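Local coordinates for protein ferric enterobactin receptor PIRA (Pseudomonas aeruginosa, PDB 5FP2) that probably takes up ferric enterobactin and siderophore-drug conjugates across the outer membrane as a TonB-dependent receptor, at residues Ile84-Met89 against Gly152-Ile157; Arg160-Leu165 against Ser190-Leu195; Thr170-Ile175 against Tyr710-Thr715; Thr184-Phe189 against Ser206-Asp211; Gly663-Tyr668 against Ser675-Val680. All coordinates share one frame; numbering follows the deposited sequence.

Contact 1: residues Ile84-Met89 against Gly152-Ile157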
# COMPACT_ATOMS: atom_id res chain seq x y z
N ILE A 84 -5.15 7.03 -1.26
CA ILE A 84 -3.79 7.25 -0.81
C ILE A 84 -2.95 8.05 -1.81
O ILE A 84 -2.83 7.69 -2.97
CB ILE A 84 -3.09 5.91 -0.54
CG1 ILE A 84 -3.85 5.14 0.53
CG2 ILE A 84 -1.65 6.14 -0.12
CD1 ILE A 84 -3.25 3.78 0.83
N ASP A 85 -2.22 9.03 -1.28
CA ASP A 85 -1.51 10.02 -2.08
C ASP A 85 -0.12 10.17 -1.49
O ASP A 85 0.02 10.55 -0.34
CB ASP A 85 -2.26 11.36 -2.00
CG ASP A 85 -1.50 12.50 -2.64
OD1 ASP A 85 -0.37 12.26 -3.13
OD2 ASP A 85 -2.04 13.63 -2.69
N ILE A 86 0.92 9.82 -2.24
CA ILE A 86 2.26 9.84 -1.67
C ILE A 86 3.05 11.00 -2.22
O ILE A 86 3.24 11.12 -3.43
CB ILE A 86 3.03 8.55 -1.97
CG1 ILE A 86 2.24 7.34 -1.47
CG2 ILE A 86 4.42 8.64 -1.36
CD1 ILE A 86 3.03 6.05 -1.44
N ARG A 87 3.52 11.85 -1.30
CA ARG A 87 4.49 12.89 -1.63
C ARG A 87 3.87 13.85 -2.66
O ARG A 87 4.55 14.34 -3.56
CB ARG A 87 5.77 12.22 -2.16
CG ARG A 87 6.71 11.69 -1.07
CD ARG A 87 8.20 11.73 -1.47
NE ARG A 87 9.12 11.27 -0.41
CZ ARG A 87 10.37 10.87 -0.64
NH1 ARG A 87 10.90 11.02 -1.85
NH2 ARG A 87 11.08 10.33 0.33
N GLY A 88 2.57 14.07 -2.54
CA GLY A 88 1.88 15.09 -3.32
C GLY A 88 1.49 14.67 -4.73
O GLY A 88 0.92 15.44 -5.49
N MET A 89 1.81 13.44 -5.08
CA MET A 89 1.88 13.07 -6.49
C MET A 89 0.51 12.65 -7.03
O MET A 89 0.34 12.45 -8.24
CB MET A 89 2.88 11.92 -6.67
CG MET A 89 4.33 12.38 -6.63
SD MET A 89 4.61 13.66 -7.85
CE MET A 89 4.62 12.71 -9.37
N GLY A 152 4.83 6.24 -5.27
CA GLY A 152 5.39 5.10 -4.57
C GLY A 152 4.44 3.94 -4.44
O GLY A 152 3.35 3.95 -5.00
N VAL A 153 4.85 2.99 -3.62
CA VAL A 153 4.25 1.67 -3.57
C VAL A 153 3.77 1.44 -2.16
O VAL A 153 4.53 1.63 -1.22
CB VAL A 153 5.28 0.57 -3.87
CG1 VAL A 153 4.65 -0.80 -3.72
CG2 VAL A 153 5.87 0.73 -5.26
N VAL A 154 2.51 1.04 -2.03
CA VAL A 154 2.04 0.46 -0.80
C VAL A 154 1.95 -1.01 -1.04
O VAL A 154 1.36 -1.44 -2.06
CB VAL A 154 0.66 0.99 -0.39
CG1 VAL A 154 0.16 0.26 0.85
CG2 VAL A 154 0.74 2.51 -0.14
N ASN A 155 2.66 -1.78 -0.21
CA ASN A 155 2.68 -3.24 -0.38
C ASN A 155 2.15 -3.98 0.86
O ASN A 155 2.76 -3.92 1.93
CB ASN A 155 4.10 -3.70 -0.72
CG ASN A 155 4.20 -5.20 -0.83
OD1 ASN A 155 3.31 -5.83 -1.39
ND2 ASN A 155 5.24 -5.78 -0.23
N ILE A 156 0.97 -4.58 0.74
CA ILE A 156 0.30 -5.17 1.90
C ILE A 156 0.55 -6.66 2.01
O ILE A 156 0.07 -7.45 1.17
CB ILE A 156 -1.21 -4.96 1.85
CG1 ILE A 156 -1.54 -3.49 1.77
CG2 ILE A 156 -1.85 -5.58 3.08
CD1 ILE A 156 -2.62 -3.16 0.76
N ILE A 157 1.10 -7.06 3.15
CA ILE A 157 1.60 -8.42 3.32
C ILE A 157 0.75 -9.29 4.26
O ILE A 157 0.40 -8.91 5.38
CB ILE A 157 3.06 -8.39 3.80
CG1 ILE A 157 3.93 -7.81 2.69
CG2 ILE A 157 3.52 -9.79 4.16
CD1 ILE A 157 5.41 -7.97 2.92
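In Ile-86, CG1 stands anti to the carbonyl carbon and beside the backbone N (chi1 -56°), and a nearly straight chi2 of -167° carries CD1 onward to Gly-152 and Val-154. Ile-84 follows the same pattern and sends its own CD1 to Val-154. This is apolar packing inside the plug domain, the globular part of a TonB-dependent receptor that sits within the barrel. The short strand 84-86 pairs with strand 67-69, whereas 152-157 runs through the mixed plug sheet between 131-138 and 94-98. Their axes approach to 8.2 Å at an angle of 136°, too far apart for a shared backbone ladder, so side chains bridge the two sheets. CD1 of Ile-86 rests on the backbone of Gly-152, 3.9 Å from its C atom, and the absence of a side chain there lets the methyl come down onto the chain. Val-154 offers CG2 to both isoleucines: it lies 4.3 Å from Ile-84 CD1 and 4.4 Å from Ile-86 CD1. All of these groups are buried, and Thr-94 and Arg-138 of the neighbouring strands also touch Ile-86. Just past the packed isoleucine the chain reverses in a type I' turn from Ile-86 to Met-89. That turn directs Arg-87 to the barrel wall, where NH2 forms a salt bridge with Glu-517 and NE another with Glu-573, tying the plug to its enclosure. The turn itself is closed by Met-89 N donating to Ile-86 O at 3.2 Å.

Contact 2: residues Arg160-Leu165 against Ser190-Leu195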
# COMPACT_ATOMS: atom_id res chain seq x y z
N ARG A 160 0.56 -16.34 6.42
CA ARG A 160 0.86 -17.43 5.49
C ARG A 160 0.67 -18.85 6.10
O ARG A 160 0.79 -19.04 7.31
CB ARG A 160 2.26 -17.25 4.90
CG ARG A 160 2.30 -16.34 3.68
CD ARG A 160 3.62 -16.40 2.94
NE ARG A 160 4.00 -17.78 2.64
CZ ARG A 160 3.65 -18.44 1.53
NH1 ARG A 160 3.00 -17.82 0.55
NH2 ARG A 160 3.94 -19.74 1.40
N PRO A 161 0.32 -19.83 5.27
CA PRO A 161 0.12 -21.17 5.83
C PRO A 161 1.22 -21.58 6.80
O PRO A 161 2.38 -21.26 6.58
CB PRO A 161 0.15 -22.07 4.60
CG PRO A 161 -0.13 -21.17 3.44
CD PRO A 161 0.51 -19.87 3.82
N THR A 162 0.86 -22.34 7.81
CA THR A 162 1.79 -22.65 8.88
C THR A 162 1.74 -24.14 9.20
O THR A 162 0.81 -24.83 8.81
CB THR A 162 1.45 -21.79 10.12
OG1 THR A 162 2.30 -22.14 11.22
CG2 THR A 162 -0.02 -21.97 10.49
N ASP A 163 2.77 -24.64 9.87
CA ASP A 163 2.91 -26.08 10.13
C ASP A 163 1.89 -26.56 11.16
O ASP A 163 1.70 -27.77 11.34
CB ASP A 163 4.33 -26.40 10.62
CG ASP A 163 4.77 -25.48 11.76
OD1 ASP A 163 3.92 -24.78 12.35
OD2 ASP A 163 5.99 -25.42 12.05
N ARG A 164 1.23 -25.61 11.81
CA ARG A 164 0.25 -25.90 12.85
C ARG A 164 -1.05 -25.17 12.50
O ARG A 164 -1.04 -24.23 11.71
CB ARG A 164 0.78 -25.42 14.19
CG ARG A 164 2.02 -26.16 14.68
CD ARG A 164 2.42 -25.71 16.09
NE ARG A 164 2.67 -24.26 16.16
CZ ARG A 164 3.36 -23.66 17.13
NH1 ARG A 164 3.86 -24.36 18.14
NH2 ARG A 164 3.56 -22.34 17.08
N LEU A 165 -2.18 -25.63 13.02
CA LEU A 165 -3.48 -25.14 12.56
C LEU A 165 -3.78 -23.85 13.27
O LEU A 165 -3.46 -23.71 14.44
CB LEU A 165 -4.61 -26.15 12.84
CG LEU A 165 -6.04 -25.63 12.64
CD1 LEU A 165 -6.48 -25.75 11.19
CD2 LEU A 165 -7.05 -26.31 13.55
N SER A 190 -9.47 -15.72 9.75
CA SER A 190 -8.42 -16.33 8.98
C SER A 190 -8.13 -17.73 9.48
O SER A 190 -7.78 -17.92 10.63
CB SER A 190 -7.15 -15.51 9.06
OG SER A 190 -6.03 -16.39 8.92
N LEU A 191 -8.21 -18.70 8.58
CA LEU A 191 -7.90 -20.08 8.91
C LEU A 191 -6.69 -20.53 8.07
O LEU A 191 -6.54 -20.14 6.91
CB LEU A 191 -9.10 -20.97 8.61
CG LEU A 191 -9.02 -22.41 9.11
CD1 LEU A 191 -9.03 -22.44 10.63
CD2 LEU A 191 -10.16 -23.24 8.58
N SER A 192 -5.78 -21.26 8.71
CA SER A 192 -4.56 -21.69 8.03
C SER A 192 -3.96 -22.89 8.74
O SER A 192 -4.08 -23.06 9.95
CB SER A 192 -3.54 -20.53 7.95
OG SER A 192 -2.74 -20.42 9.13
N GLY A 193 -3.26 -23.73 7.97
CA GLY A 193 -2.75 -24.97 8.53
C GLY A 193 -2.27 -25.98 7.51
O GLY A 193 -2.21 -25.70 6.31
N PRO A 194 -1.85 -27.15 7.99
CA PRO A 194 -1.38 -28.15 7.06
C PRO A 194 -2.48 -29.11 6.70
O PRO A 194 -3.38 -29.35 7.50
CB PRO A 194 -0.30 -28.88 7.86
CG PRO A 194 -0.76 -28.76 9.27
CD PRO A 194 -1.51 -27.47 9.38
N LEU A 195 -2.42 -29.61 5.47
CA LEU A 195 -3.21 -30.76 5.09
C LEU A 195 -2.34 -32.00 5.13
O LEU A 195 -2.64 -32.95 5.82
CB LEU A 195 -3.71 -30.53 3.68
CG LEU A 195 -4.60 -29.31 3.68
CD1 LEU A 195 -4.66 -28.72 2.29
CD2 LEU A 195 -5.98 -29.71 4.16
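Leu-165 and Gly-193 meet backbone to backbone, their CA atoms 4.1 Å apart, and this close approach marks the tight half of the contact. Ser-192 O receives a CA-H...O contact from Leu-165 CA at 3.4 Å, and Thr-162 O receives another from Gly-193 CA at 3.6 Å. The ring of Pro-194 extends the same layer: its CG lies 3.4 Å from Asp-163 O, while its CD faces Thr-162 O. With no side chain on Gly-193, the loop can settle directly on the strand. Farther back in the loop, Pro-161 CA lies 4.3 Å from Ser-192 CB.

The other half is looser. The side chains of Asp-163 and Arg-164 start off away from the strand, and the weak bond from Thr-162 OG1 to Asp-163 OD1 stays within the loop. Leu-165, its CG anti to the backbone N (chi1 169°), brings CD1 to 4.2 Å from Leu-191 CD1 on the surface, where Phe-717 touches both leucines. Arg-160 also starts off away from the strand and pairs through NH1 with Asp-255.

The loop links the last plug strand, 152-158, to the first barrel strand, 166-176, at what is by family topology the periplasmic end. Conventional hydrogen bonds are lacking between the two segments, so van der Waals packing and CA-H...O contacts hold the linker against the end of strand 184-194.

Contact 3: residues Thr170-Ile175 against Tyr710-Thr715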
# COMPACT_ATOMS: atom_id res chain seq x y z
N THR A 170 -12.50 -11.88 14.03
CA THR A 170 -12.52 -10.53 14.58
C THR A 170 -13.86 -9.89 14.33
O THR A 170 -14.30 -9.77 13.18
CB THR A 170 -11.52 -9.62 13.87
OG1 THR A 170 -10.22 -10.21 13.90
CG2 THR A 170 -11.50 -8.26 14.54
N VAL A 171 -14.47 -9.35 15.38
CA VAL A 171 -15.59 -8.46 15.17
C VAL A 171 -15.26 -7.04 15.61
O VAL A 171 -14.71 -6.81 16.69
CB VAL A 171 -16.84 -8.93 15.90
CG1 VAL A 171 -18.06 -8.29 15.26
CG2 VAL A 171 -16.93 -10.45 15.85
N PHE A 172 -15.65 -6.09 14.78
CA PHE A 172 -15.40 -4.68 15.05
C PHE A 172 -16.64 -3.88 14.74
O PHE A 172 -17.31 -4.13 13.73
CB PHE A 172 -14.24 -4.18 14.19
CG PHE A 172 -14.01 -2.70 14.31
CD1 PHE A 172 -14.73 -1.81 13.55
CD2 PHE A 172 -13.05 -2.22 15.17
CE1 PHE A 172 -14.50 -0.45 13.63
CE2 PHE A 172 -12.81 -0.85 15.28
CZ PHE A 172 -13.52 0.03 14.49
N THR A 173 -16.90 -2.87 15.56
CA THR A 173 -18.06 -2.04 15.37
C THR A 173 -17.76 -0.62 15.85
O THR A 173 -17.23 -0.41 16.95
CB THR A 173 -19.28 -2.63 16.10
OG1 THR A 173 -20.33 -1.65 16.15
CG2 THR A 173 -18.92 -3.05 17.50
N ASN A 174 -18.01 0.34 14.97
CA ASN A 174 -17.78 1.72 15.26
C ASN A 174 -19.11 2.45 15.23
O ASN A 174 -19.76 2.49 14.20
CB ASN A 174 -16.86 2.29 14.19
CG ASN A 174 -16.77 3.79 14.23
OD1 ASN A 174 -16.11 4.35 15.09
ND2 ASN A 174 -17.45 4.46 13.30
N ILE A 175 -19.48 3.06 16.35
CA ILE A 175 -20.72 3.82 16.44
C ILE A 175 -20.47 5.32 16.65
O ILE A 175 -20.03 5.74 17.72
CB ILE A 175 -21.61 3.29 17.58
CG1 ILE A 175 -21.97 1.81 17.34
CG2 ILE A 175 -22.87 4.13 17.70
CD1 ILE A 175 -21.89 0.95 18.58
N TYR A 710 -15.85 2.93 19.41
CA TYR A 710 -15.67 1.65 18.74
C TYR A 710 -15.18 0.56 19.69
O TYR A 710 -14.53 0.83 20.69
CB TYR A 710 -14.69 1.78 17.57
CG TYR A 710 -13.24 1.98 17.99
CD1 TYR A 710 -12.51 0.92 18.51
CD2 TYR A 710 -12.61 3.20 17.85
CE1 TYR A 710 -11.19 1.08 18.89
CE2 TYR A 710 -11.29 3.36 18.21
CZ TYR A 710 -10.57 2.29 18.72
OH TYR A 710 -9.25 2.43 19.12
N VAL A 711 -15.46 -0.69 19.34
CA VAL A 711 -15.01 -1.81 20.15
C VAL A 711 -14.82 -3.09 19.30
O VAL A 711 -15.51 -3.30 18.29
CB VAL A 711 -15.95 -2.03 21.37
CG1 VAL A 711 -17.41 -1.99 20.95
CG2 VAL A 711 -15.64 -3.32 22.10
N SER A 712 -13.78 -3.84 19.63
CA SER A 712 -13.34 -4.98 18.84
C SER A 712 -13.06 -6.14 19.75
O SER A 712 -12.53 -5.97 20.85
CB SER A 712 -12.05 -4.65 18.09
OG SER A 712 -11.64 -5.72 17.25
N MET A 713 -13.33 -7.33 19.25
CA MET A 713 -12.97 -8.57 19.93
C MET A 713 -12.28 -9.47 18.94
O MET A 713 -12.71 -9.55 17.79
CB MET A 713 -14.23 -9.25 20.45
CG MET A 713 -13.97 -10.31 21.50
SD MET A 713 -15.52 -10.99 22.11
CE MET A 713 -15.44 -12.70 21.53
N THR A 714 -11.18 -10.08 19.35
CA THR A 714 -10.53 -11.08 18.51
C THR A 714 -10.41 -12.43 19.24
O THR A 714 -9.80 -12.53 20.29
CB THR A 714 -9.18 -10.56 17.98
OG1 THR A 714 -9.41 -9.67 16.88
CG2 THR A 714 -8.32 -11.70 17.49
N THR A 715 -11.10 -13.45 18.72
CA THR A 715 -10.85 -14.85 19.12
C THR A 715 -9.90 -15.51 18.14
O THR A 715 -9.88 -15.16 16.96
CB THR A 715 -12.11 -15.73 19.15
OG1 THR A 715 -12.70 -15.77 17.85
CG2 THR A 715 -13.14 -15.22 20.14
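Phe-172, paired with Ser-712, reaches diagonally to Tyr-710, which pairs with Asn-174; CE2 of the phenylalanine and CD1 of the tyrosine are 3.7 Å apart. Phe-172 CG is anti to its backbone N (chi1 174°). The planes differ by 28° and the centroids are 5.6 Å apart, so the rings are slid past each other with little overlap. Ser-712 CB lies at the edge of the Phe-172 ring, near its plane. Farther along the same face the hydroxyls of Thr-170 and Thr-714 share a hydrogen bond, OG1 to OG1, at 3.1 Å. On the other face Thr-173 CG2 and Val-711 CG1 lie side by side, 3.9 Å apart.

Behind these groups is an antiparallel ladder. Val-171 and Met-713 exchange two backbone bonds, N to O each way at 3.0 Å; Thr-173 and Val-711 form a second reciprocal pair. The strand directions differ by 178°. Here the first barrel strand, 166-176, meets the last, 708-716, and closes the 22-stranded barrel of this receptor family.

A further shell fixes the aromatic pair: Pro-52 touches both side chains, and Tyr-710 OH shares a hydrogen bond with Ser-665 OG. Phe-172, Tyr-710, Ser-712, Thr-170 and Thr-714 look to the plug, while Val-171, Val-711 and Met-713 face outward, probably toward lipid. Thr-173 is the polar exception on that outer face, its OG1 weakly bonded to Thr-184 O; the main-chain ladder supplies the seam.

Contact 4: residues Thr184-Phe189 against Ser206-Asp211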
# COMPACT_ATOMS: atom_id res chain seq x y z
N THR A 184 -20.84 1.26 11.65
CA THR A 184 -20.15 0.23 10.91
C THR A 184 -19.96 -1.02 11.76
O THR A 184 -19.68 -0.96 12.94
CB THR A 184 -18.78 0.70 10.40
OG1 THR A 184 -18.96 1.70 9.41
CG2 THR A 184 -18.03 -0.44 9.78
N ARG A 185 -20.24 -2.15 11.14
CA ARG A 185 -19.83 -3.44 11.69
C ARG A 185 -19.03 -4.19 10.66
O ARG A 185 -19.44 -4.28 9.50
CB ARG A 185 -21.04 -4.27 12.10
CG ARG A 185 -20.66 -5.52 12.86
CD ARG A 185 -21.90 -6.34 13.19
NE ARG A 185 -22.76 -5.64 14.14
CZ ARG A 185 -22.50 -5.52 15.44
NH1 ARG A 185 -21.36 -6.00 15.95
NH2 ARG A 185 -23.36 -4.87 16.23
N ARG A 186 -17.84 -4.62 11.04
CA ARG A 186 -17.10 -5.54 10.20
C ARG A 186 -16.62 -6.75 10.99
O ARG A 186 -16.71 -6.81 12.21
CB ARG A 186 -15.94 -4.84 9.49
CG ARG A 186 -14.96 -4.11 10.40
CD ARG A 186 -13.76 -3.59 9.63
NE ARG A 186 -12.74 -3.14 10.55
CZ ARG A 186 -11.82 -3.92 11.12
NH1 ARG A 186 -11.65 -5.17 10.73
NH2 ARG A 186 -10.97 -3.38 12.02
N ALA A 187 -16.18 -7.76 10.26
CA ALA A 187 -16.20 -9.14 10.72
C ALA A 187 -15.32 -9.94 9.79
O ALA A 187 -15.49 -9.87 8.57
CB ALA A 187 -17.61 -9.70 10.68
N ASN A 188 -14.32 -10.63 10.33
CA ASN A 188 -13.42 -11.40 9.50
C ASN A 188 -12.71 -12.51 10.24
O ASN A 188 -12.71 -12.59 11.46
CB ASN A 188 -12.39 -10.48 8.87
CG ASN A 188 -11.80 -9.49 9.87
OD1 ASN A 188 -10.96 -9.82 10.72
ND2 ASN A 188 -12.27 -8.25 9.80
N PHE A 189 -12.14 -13.41 9.45
CA PHE A 189 -11.64 -14.68 9.96
C PHE A 189 -10.39 -14.98 9.15
O PHE A 189 -10.28 -14.58 7.99
CB PHE A 189 -12.67 -15.81 9.76
CG PHE A 189 -12.76 -16.32 8.35
CD1 PHE A 189 -11.75 -17.11 7.82
CD2 PHE A 189 -13.81 -15.93 7.52
CE1 PHE A 189 -11.74 -17.45 6.48
CE2 PHE A 189 -13.87 -16.37 6.20
CZ PHE A 189 -12.82 -17.10 5.66
N SER A 206 -14.13 -11.68 4.87
CA SER A 206 -14.60 -10.53 5.63
C SER A 206 -15.96 -10.07 5.13
O SER A 206 -16.31 -10.21 3.95
CB SER A 206 -13.59 -9.38 5.59
OG SER A 206 -13.68 -8.65 4.37
N ALA A 207 -16.72 -9.49 6.04
CA ALA A 207 -18.04 -8.98 5.74
C ALA A 207 -18.23 -7.68 6.52
O ALA A 207 -17.86 -7.59 7.68
CB ALA A 207 -19.09 -10.00 6.13
N ASN A 208 -18.75 -6.66 5.84
CA ASN A 208 -18.57 -5.27 6.24
C ASN A 208 -19.80 -4.47 5.89
O ASN A 208 -20.21 -4.42 4.74
CB ASN A 208 -17.38 -4.67 5.50
CG ASN A 208 -16.06 -5.26 5.95
OD1 ASN A 208 -16.02 -6.24 6.70
ND2 ASN A 208 -14.96 -4.61 5.55
N LYS A 209 -20.43 -3.87 6.88
CA LYS A 209 -21.71 -3.23 6.66
C LYS A 209 -21.57 -1.82 7.21
O LYS A 209 -20.87 -1.62 8.20
CB LYS A 209 -22.80 -4.01 7.38
CG LYS A 209 -24.23 -3.61 7.04
CD LYS A 209 -25.18 -4.81 7.16
CE LYS A 209 -24.64 -6.05 6.44
NZ LYS A 209 -25.67 -7.00 5.93
N THR A 210 -21.99 -0.83 6.42
CA THR A 210 -21.81 0.56 6.82
C THR A 210 -23.04 1.37 6.47
O THR A 210 -23.29 1.65 5.30
CB THR A 210 -20.59 1.19 6.13
OG1 THR A 210 -19.43 0.39 6.40
CG2 THR A 210 -20.39 2.60 6.66
N ASP A 211 -23.79 1.73 7.51
CA ASP A 211 -25.10 2.33 7.32
C ASP A 211 -24.95 3.66 6.61
O ASP A 211 -23.87 4.23 6.59
CB ASP A 211 -25.81 2.46 8.66
CG ASP A 211 -26.11 1.10 9.29
OD1 ASP A 211 -25.14 0.34 9.53
OD2 ASP A 211 -27.30 0.70 9.34
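Thr-184 and Thr-210 face each other on a non-hydrogen-bonded pair, and their side chains cross obliquely. Their hydroxyls come within a weak hydrogen bond, OG1 to OG1 at 3.3 Å. Both threonines hold OG1 beside the backbone N and anti to the carbonyl carbon, and Thr-184 OG1 comes close to CG2 of Thr-210 as well as to its OG1. One non-hydrogen-bonded pair further on, Arg-186 presents CB to the amide group of Asn-208, although which end of that amide is oxygen is not secure. Chi1 of 56° sets CG of Arg-186 between its N and carbonyl carbon, and the chain then runs extended from CG to NE, carrying the guanidinium off toward the plug. At the edge of that guanidinium, in its plane, lies Asn-188 ND2. Glu-129 explains the pairing: its OE1 takes a salt bridge from Arg-186 NH1 and a weak hydrogen bond from Asn-188 ND2, while Pro-53 O accepts from Arg-186 NH2. Asn-188 itself meets Ser-206 by their CB atoms, 3.7 Å apart.

The opposite face bears Arg-185, Lys-209, Ala-187 and Ala-207. The long chains of Arg-185 and Lys-209 lead outward, and their backbones are joined by Lys-209 N to Arg-185 O at 2.8 Å and by Arg-185 N to Lys-209 O at 3.1 Å. Ala-207 N gives a further bond to Ala-187 O.

These two strands, antiparallel at 179°, form a hairpin of the barrel wall, flanked by strand 166-176 beside 184-189 and by strand 235-247 beside 206-211.

Contact 5: residues Gly663-Tyr668 against Ser675-Val680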
# COMPACT_ATOMS: atom_id res chain seq x y z
N GLY A 663 -7.70 10.94 19.57
CA GLY A 663 -8.40 9.72 19.97
C GLY A 663 -7.76 9.12 21.21
O GLY A 663 -6.58 9.33 21.47
N VAL A 664 -8.54 8.32 21.93
CA VAL A 664 -8.01 7.46 22.99
C VAL A 664 -8.40 6.02 22.72
O VAL A 664 -9.43 5.76 22.12
CB VAL A 664 -8.53 7.90 24.37
CG1 VAL A 664 -10.03 7.67 24.49
CG2 VAL A 664 -7.79 7.15 25.47
N SER A 665 -7.58 5.09 23.22
CA SER A 665 -7.64 3.68 22.82
C SER A 665 -7.05 2.75 23.88
O SER A 665 -5.97 2.99 24.44
CB SER A 665 -6.87 3.50 21.52
OG SER A 665 -7.35 2.37 20.81
N ALA A 666 -7.78 1.66 24.15
CA ALA A 666 -7.37 0.70 25.18
C ALA A 666 -7.49 -0.71 24.66
O ALA A 666 -8.33 -0.99 23.82
CB ALA A 666 -8.22 0.85 26.43
N GLY A 667 -6.63 -1.59 25.17
CA GLY A 667 -6.62 -2.97 24.73
C GLY A 667 -6.25 -3.92 25.85
O GLY A 667 -5.36 -3.63 26.64
N TYR A 668 -6.94 -5.06 25.90
CA TYR A 668 -6.57 -6.09 26.85
C TYR A 668 -6.44 -7.43 26.16
O TYR A 668 -7.21 -7.75 25.27
CB TYR A 668 -7.58 -6.17 27.98
CG TYR A 668 -7.09 -7.02 29.12
CD1 TYR A 668 -6.18 -6.51 30.03
CD2 TYR A 668 -7.48 -8.36 29.25
CE1 TYR A 668 -5.69 -7.29 31.06
CE2 TYR A 668 -7.03 -9.14 30.30
CZ TYR A 668 -6.11 -8.61 31.18
OH TYR A 668 -5.61 -9.38 32.20
N SER A 675 -8.83 -11.45 23.07
CA SER A 675 -8.33 -10.13 23.35
C SER A 675 -9.38 -9.13 22.94
O SER A 675 -10.16 -9.37 22.07
CB SER A 675 -7.06 -9.91 22.55
OG SER A 675 -7.38 -9.87 21.16
N VAL A 676 -9.33 -7.94 23.52
CA VAL A 676 -10.37 -6.94 23.32
C VAL A 676 -9.78 -5.54 23.25
O VAL A 676 -8.78 -5.23 23.93
CB VAL A 676 -11.35 -6.96 24.49
CG1 VAL A 676 -12.20 -5.70 24.49
CG2 VAL A 676 -12.21 -8.20 24.41
N ARG A 677 -10.41 -4.71 22.44
CA ARG A 677 -9.93 -3.36 22.23
C ARG A 677 -11.07 -2.39 22.02
O ARG A 677 -12.06 -2.70 21.35
CB ARG A 677 -8.98 -3.31 21.05
CG ARG A 677 -8.35 -1.95 20.92
CD ARG A 677 -6.88 -2.03 20.56
NE ARG A 677 -6.25 -0.74 20.76
CZ ARG A 677 -5.44 -0.46 21.77
NH1 ARG A 677 -5.10 -1.41 22.63
NH2 ARG A 677 -4.96 0.77 21.89
N GLY A 678 -10.92 -1.19 22.57
CA GLY A 678 -11.97 -0.18 22.54
C GLY A 678 -11.40 1.23 22.61
O GLY A 678 -10.29 1.44 23.10
N GLY A 679 -12.15 2.21 22.12
CA GLY A 679 -11.59 3.50 21.81
C GLY A 679 -12.61 4.56 21.47
O GLY A 679 -13.70 4.27 21.01
N VAL A 680 -12.23 5.81 21.75
CA VAL A 680 -12.97 6.98 21.25
C VAL A 680 -12.15 7.72 20.23
O VAL A 680 -10.96 7.93 20.43
CB VAL A 680 -13.27 7.99 22.33
CG1 VAL A 680 -14.05 9.13 21.69
CG2 VAL A 680 -14.07 7.38 23.46
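Arg-677, which buries more surface here than any other residue, folds its side chain back across the opposite strand of a barrel hairpin made by strands 659-669 and 674-681. CG is anti to the backbone N (chi1 -174°), and a bend at chi2 turns CD so that the chain passes over Ala-666. The guanidinium then lies with one face on Ala-666 C, 3.2 Å from its plane and offset toward the rim. Gly-667, lacking a side chain, leaves the place that NH1 takes. The single N-H of NE is divided between Ser-665 OG, at 3.3 Å, and Lys-50 O, both weak, a slight tie at most to the plug. Ser-665 OG has its stronger partner in Tyr-710 OH, on strand 708-716 beyond the hairpin partner.

Val-680, next in buried area, packs on the other face against Val-664: its CB is 3.9 Å from Val-664 CG1. Their backbones are a hydrogen-bonded pair, with Val-680 N to Val-664 O at 2.8 Å.

Tyr-668, third in buried area, is joined by its backbone to Val-676, while the end of its side chain leads away and its ring meets Phe-670 edge-to-face. The reciprocal bonds of Ala-666 with Gly-678 and of Tyr-668 with Val-676 are all near-straight, at 165° or a little more, against 137° for Val-680 N to Val-664 O. At the Tyr-668 end, Tyr-668 N lies 2.7 Å from Val-676 O.

In the fold
Contact 1 is the buried one, about 5 Å from the centre of the chain by centres, and packs the plug by aliphatic groups set against one another and against the glycine backbone. Of the others, 21 to 25 Å out, three lie within the barrel wall, and contact 2 lays a linker on its edge. Contacts 3, 4 and 5 are antiparallel ladders with polar or aromatic groups turned inward. Contacts 2 and 4 use successive parts of strand 184-194. Contact 3 lies between contacts 4 and 5 in the wall: Phe-172 O meets Arg-186 N of contact 4, and Ser-712 N meets Arg-677 O of contact 5. Contacts 4 and 5 thus flank the closing seam, their nearest atoms about 9 Å apart.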